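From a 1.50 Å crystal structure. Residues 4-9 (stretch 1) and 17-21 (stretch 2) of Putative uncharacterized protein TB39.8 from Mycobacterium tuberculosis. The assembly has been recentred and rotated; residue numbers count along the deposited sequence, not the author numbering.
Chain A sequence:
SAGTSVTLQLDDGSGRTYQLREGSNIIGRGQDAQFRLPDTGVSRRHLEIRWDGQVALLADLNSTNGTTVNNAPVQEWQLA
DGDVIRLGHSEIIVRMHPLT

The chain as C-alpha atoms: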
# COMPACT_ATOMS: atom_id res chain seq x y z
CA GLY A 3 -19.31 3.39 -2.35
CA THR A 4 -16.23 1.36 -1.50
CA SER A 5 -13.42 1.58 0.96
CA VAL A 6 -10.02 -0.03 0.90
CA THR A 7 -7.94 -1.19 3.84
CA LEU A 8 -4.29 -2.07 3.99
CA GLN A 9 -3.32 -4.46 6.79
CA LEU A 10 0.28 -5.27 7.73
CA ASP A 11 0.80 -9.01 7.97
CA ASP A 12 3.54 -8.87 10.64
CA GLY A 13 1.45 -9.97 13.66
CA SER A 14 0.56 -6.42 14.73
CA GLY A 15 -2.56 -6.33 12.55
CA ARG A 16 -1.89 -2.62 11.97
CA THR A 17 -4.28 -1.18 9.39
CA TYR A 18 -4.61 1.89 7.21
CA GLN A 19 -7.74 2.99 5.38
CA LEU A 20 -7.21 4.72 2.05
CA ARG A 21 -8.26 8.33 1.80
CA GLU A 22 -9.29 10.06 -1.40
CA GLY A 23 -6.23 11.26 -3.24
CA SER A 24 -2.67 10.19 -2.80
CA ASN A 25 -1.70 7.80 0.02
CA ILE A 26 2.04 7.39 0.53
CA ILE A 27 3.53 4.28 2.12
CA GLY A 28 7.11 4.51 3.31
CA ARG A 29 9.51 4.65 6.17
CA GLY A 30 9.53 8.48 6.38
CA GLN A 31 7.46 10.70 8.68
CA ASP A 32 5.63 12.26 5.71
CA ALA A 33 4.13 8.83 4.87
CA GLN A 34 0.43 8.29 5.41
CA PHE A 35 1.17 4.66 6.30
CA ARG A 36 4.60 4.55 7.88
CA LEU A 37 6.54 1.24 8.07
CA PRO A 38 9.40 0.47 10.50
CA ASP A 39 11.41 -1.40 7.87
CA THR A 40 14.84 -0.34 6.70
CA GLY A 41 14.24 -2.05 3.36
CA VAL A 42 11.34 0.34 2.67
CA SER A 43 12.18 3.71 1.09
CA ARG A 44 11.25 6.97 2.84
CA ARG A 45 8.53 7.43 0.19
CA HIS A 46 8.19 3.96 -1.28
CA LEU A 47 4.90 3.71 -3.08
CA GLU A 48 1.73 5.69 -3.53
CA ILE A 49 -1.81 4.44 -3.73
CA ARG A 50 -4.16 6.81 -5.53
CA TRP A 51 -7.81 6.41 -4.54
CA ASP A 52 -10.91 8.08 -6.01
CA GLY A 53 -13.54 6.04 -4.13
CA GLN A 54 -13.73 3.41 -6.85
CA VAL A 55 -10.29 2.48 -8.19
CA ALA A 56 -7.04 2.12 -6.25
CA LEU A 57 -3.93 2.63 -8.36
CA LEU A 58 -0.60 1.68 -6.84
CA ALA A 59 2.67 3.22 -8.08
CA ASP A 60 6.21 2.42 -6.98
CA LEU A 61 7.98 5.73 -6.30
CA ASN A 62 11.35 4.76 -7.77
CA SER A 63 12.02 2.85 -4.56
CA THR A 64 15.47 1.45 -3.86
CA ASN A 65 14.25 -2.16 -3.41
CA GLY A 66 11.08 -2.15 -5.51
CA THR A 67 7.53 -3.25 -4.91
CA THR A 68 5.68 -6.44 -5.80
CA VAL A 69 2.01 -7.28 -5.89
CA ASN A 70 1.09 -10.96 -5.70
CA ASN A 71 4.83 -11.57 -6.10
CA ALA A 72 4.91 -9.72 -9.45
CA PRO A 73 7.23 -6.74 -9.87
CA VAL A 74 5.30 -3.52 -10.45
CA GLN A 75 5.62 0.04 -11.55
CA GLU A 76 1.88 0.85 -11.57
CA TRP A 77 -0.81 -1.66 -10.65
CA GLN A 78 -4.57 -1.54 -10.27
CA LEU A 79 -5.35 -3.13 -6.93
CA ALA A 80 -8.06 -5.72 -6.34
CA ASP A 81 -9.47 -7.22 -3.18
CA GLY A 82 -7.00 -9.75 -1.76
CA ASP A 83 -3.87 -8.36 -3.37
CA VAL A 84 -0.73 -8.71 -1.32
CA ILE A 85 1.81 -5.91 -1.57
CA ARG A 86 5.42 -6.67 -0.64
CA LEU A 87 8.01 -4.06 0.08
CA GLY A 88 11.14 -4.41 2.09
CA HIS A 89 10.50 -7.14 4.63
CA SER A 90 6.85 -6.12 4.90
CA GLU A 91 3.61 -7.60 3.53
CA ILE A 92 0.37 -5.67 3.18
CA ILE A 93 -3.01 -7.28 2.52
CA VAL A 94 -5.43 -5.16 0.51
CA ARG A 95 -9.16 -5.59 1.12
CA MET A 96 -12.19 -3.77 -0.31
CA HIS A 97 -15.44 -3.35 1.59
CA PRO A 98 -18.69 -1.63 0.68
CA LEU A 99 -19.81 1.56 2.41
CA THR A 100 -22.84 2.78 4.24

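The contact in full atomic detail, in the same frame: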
# COMPACT_ATOMS: atom_id res chain seq x y z
N THR A 4 -17.18 2.38 -1.90
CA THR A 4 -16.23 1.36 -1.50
C THR A 4 -15.18 1.99 -0.63
O THR A 4 -14.91 3.18 -0.73
CB THR A 4 -15.51 0.75 -2.74
OG1 THR A 4 -16.49 0.25 -3.65
CG2 THR A 4 -14.51 -0.36 -2.34
N SER A 5 -14.59 1.18 0.23
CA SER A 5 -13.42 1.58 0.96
C SER A 5 -12.38 0.50 0.85
O SER A 5 -12.67 -0.66 0.63
CB SER A 5 -13.78 1.84 2.41
OG SER A 5 -12.61 2.12 3.16
N VAL A 6 -11.13 0.90 1.00
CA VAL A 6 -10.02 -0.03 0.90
C VAL A 6 -9.19 0.06 2.16
O VAL A 6 -8.85 1.16 2.62
CB VAL A 6 -9.09 0.30 -0.30
CG1 VAL A 6 -7.87 -0.66 -0.31
CG2 VAL A 6 -9.85 0.22 -1.62
N THR A 7 -8.87 -1.10 2.71
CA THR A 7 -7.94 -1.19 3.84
C THR A 7 -6.68 -1.92 3.47
O THR A 7 -6.66 -2.84 2.63
CB THR A 7 -8.56 -1.87 5.07
OG1 THR A 7 -9.04 -3.17 4.71
CG2 THR A 7 -9.67 -1.03 5.60
N LEU A 8 -5.62 -1.48 4.12
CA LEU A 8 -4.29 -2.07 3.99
C LEU A 8 -3.96 -2.60 5.36
O LEU A 8 -3.99 -1.83 6.33
CB LEU A 8 -3.27 -0.98 3.64
CG LEU A 8 -3.53 -0.10 2.41
CD1 LEU A 8 -2.38 0.88 2.21
CD2 LEU A 8 -3.74 -0.97 1.22
N GLN A 9 -3.67 -3.88 5.49
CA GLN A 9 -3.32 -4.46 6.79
C GLN A 9 -1.95 -5.11 6.75
O GLN A 9 -1.68 -5.96 5.89
CB GLN A 9 -4.35 -5.51 7.22
CG GLN A 9 -4.02 -6.14 8.55
CD GLN A 9 -5.17 -6.90 9.13
OE1 GLN A 9 -5.81 -7.69 8.44
NE2 GLN A 9 -5.43 -6.70 10.42
N THR A 17 -3.44 -1.42 10.55
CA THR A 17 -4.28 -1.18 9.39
C THR A 17 -4.33 0.30 9.04
O THR A 17 -4.28 1.16 9.90
CB THR A 17 -5.71 -1.70 9.69
OG1 THR A 17 -5.66 -3.13 9.84
CG2 THR A 17 -6.69 -1.35 8.61
N TYR A 18 -4.42 0.57 7.73
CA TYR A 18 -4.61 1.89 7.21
C TYR A 18 -5.74 1.87 6.19
O TYR A 18 -5.80 0.97 5.33
CB TYR A 18 -3.32 2.35 6.54
CG TYR A 18 -3.45 3.69 5.87
CD1 TYR A 18 -3.46 4.85 6.61
CD2 TYR A 18 -3.58 3.79 4.50
CE1 TYR A 18 -3.58 6.09 5.99
CE2 TYR A 18 -3.72 5.02 3.87
CZ TYR A 18 -3.71 6.16 4.61
OH TYR A 18 -3.84 7.41 4.03
N GLN A 19 -6.64 2.84 6.31
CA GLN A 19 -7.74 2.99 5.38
C GLN A 19 -7.41 4.07 4.37
O GLN A 19 -7.08 5.18 4.74
CB GLN A 19 -9.03 3.32 6.12
CG GLN A 19 -10.24 3.29 5.23
CD GLN A 19 -11.53 3.15 5.98
OE1 GLN A 19 -12.34 4.07 5.98
NE2 GLN A 19 -11.74 2.01 6.61
N LEU A 20 -7.55 3.75 3.08
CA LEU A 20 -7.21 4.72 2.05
C LEU A 20 -8.11 5.94 2.16
O LEU A 20 -9.33 5.82 2.39
CB LEU A 20 -7.34 4.17 0.63
CG LEU A 20 -6.47 2.99 0.25
CD1 LEU A 20 -6.61 2.71 -1.23
CD2 LEU A 20 -5.04 3.26 0.59
N ARG A 21 -7.51 7.10 1.96
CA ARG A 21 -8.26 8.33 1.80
C ARG A 21 -8.28 8.72 0.33
O ARG A 21 -7.42 8.30 -0.45
CB ARG A 21 -7.57 9.45 2.59
CG ARG A 21 -7.38 9.14 4.08
CD ARG A 21 -6.65 10.24 4.83
NE ARG A 21 -5.46 9.76 5.55
CZ ARG A 21 -4.47 10.54 6.00
NH1 ARG A 21 -4.50 11.86 5.83
NH2 ARG A 21 -3.44 9.99 6.63
O HOH W 1 -14.40 4.54 4.40
O HOH W 2 -11.05 3.78 1.66

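Residues 4-9 form a β-strand, and residues 17-19 form its antiparallel neighbour, the two N-to-C directions differing by 157°. Leu8 and Tyr18 are the hydrogen-bonded pair: Leu8 N donates to Tyr18 O at 2.7 Å, and Tyr18 N returns a bond to Leu8 O at 2.8 Å. Although Leu20 lies beyond the strand proper, its N still donates to Val6 O at 2.9 Å, so the ladder continues for one more rung. These carbonyls also receive CA-H groups from the non-hydrogen-bonded pairs, as in the approach of Thr17 CA to Leu8 O at 3.1 Å. A water extends the pattern, accepting from Val6 N (3.0 Å) and donating to Leu20 O (2.8 Å), where the two backbone groups do not meet directly.

Alternation along the strands places Leu8 and Tyr18 on one face and Thr7, Gln9, Thr17 and Gln19 on the other. The first face is buried and apolar in character. With chi1 m and chi2 t, Leu8 adopts a common leucine rotamer that carries CD1 to 3.9 Å from Tyr18 CD2 and equally 3.9 Å from Leu20 CD2. One methyl thus touches both partners, meeting the tyrosine at its ring edge, near the ring plane. Tyr18 has chi1 t and chi2 76°, the latter close to the perpendicular setting usual for aromatic rings; its hydroxyl is hydrogen-bonded elsewhere in the structure, so a polar tip is accommodated on a largely hydrophobic residue. Leu20 repeats the m,t conformation of Leu8. Its CB points toward the first strand, and CD1 comes within 3.6 Å of Val6 CB. Val6, with chi1 t, is compact and β-branched, a shape well suited to extended backbone.

The opposite face is more polar and more open. Thr7 (chi1 p) and Thr17 (chi1 m) differ in rotamer yet still make an apolar contact, Thr7 CB to Thr17 CG2 at 4.0 Å. Threonine suits such a position because it combines β-branching with a methyl for packing and a hydroxyl for polar surroundings. Gln19 is extended through chi1 and chi2, both t, so its amide reaches along the first strand: NE2 lies 3.8 Å from Thr7 CG2, while CD lies 3.2 Å from Ser5 OG. Ser5 OG and Gln19 OE1, 3.4 Å apart, have poor angles for a direct hydrogen bond. Instead a water donates to Gln19 OE1 at 2.6 Å and makes a weak hydrogen bond with Ser5 OG at 3.3 Å. Gln9 is likewise t,t, with its OE1 hydrogen-bonded elsewhere in the structure.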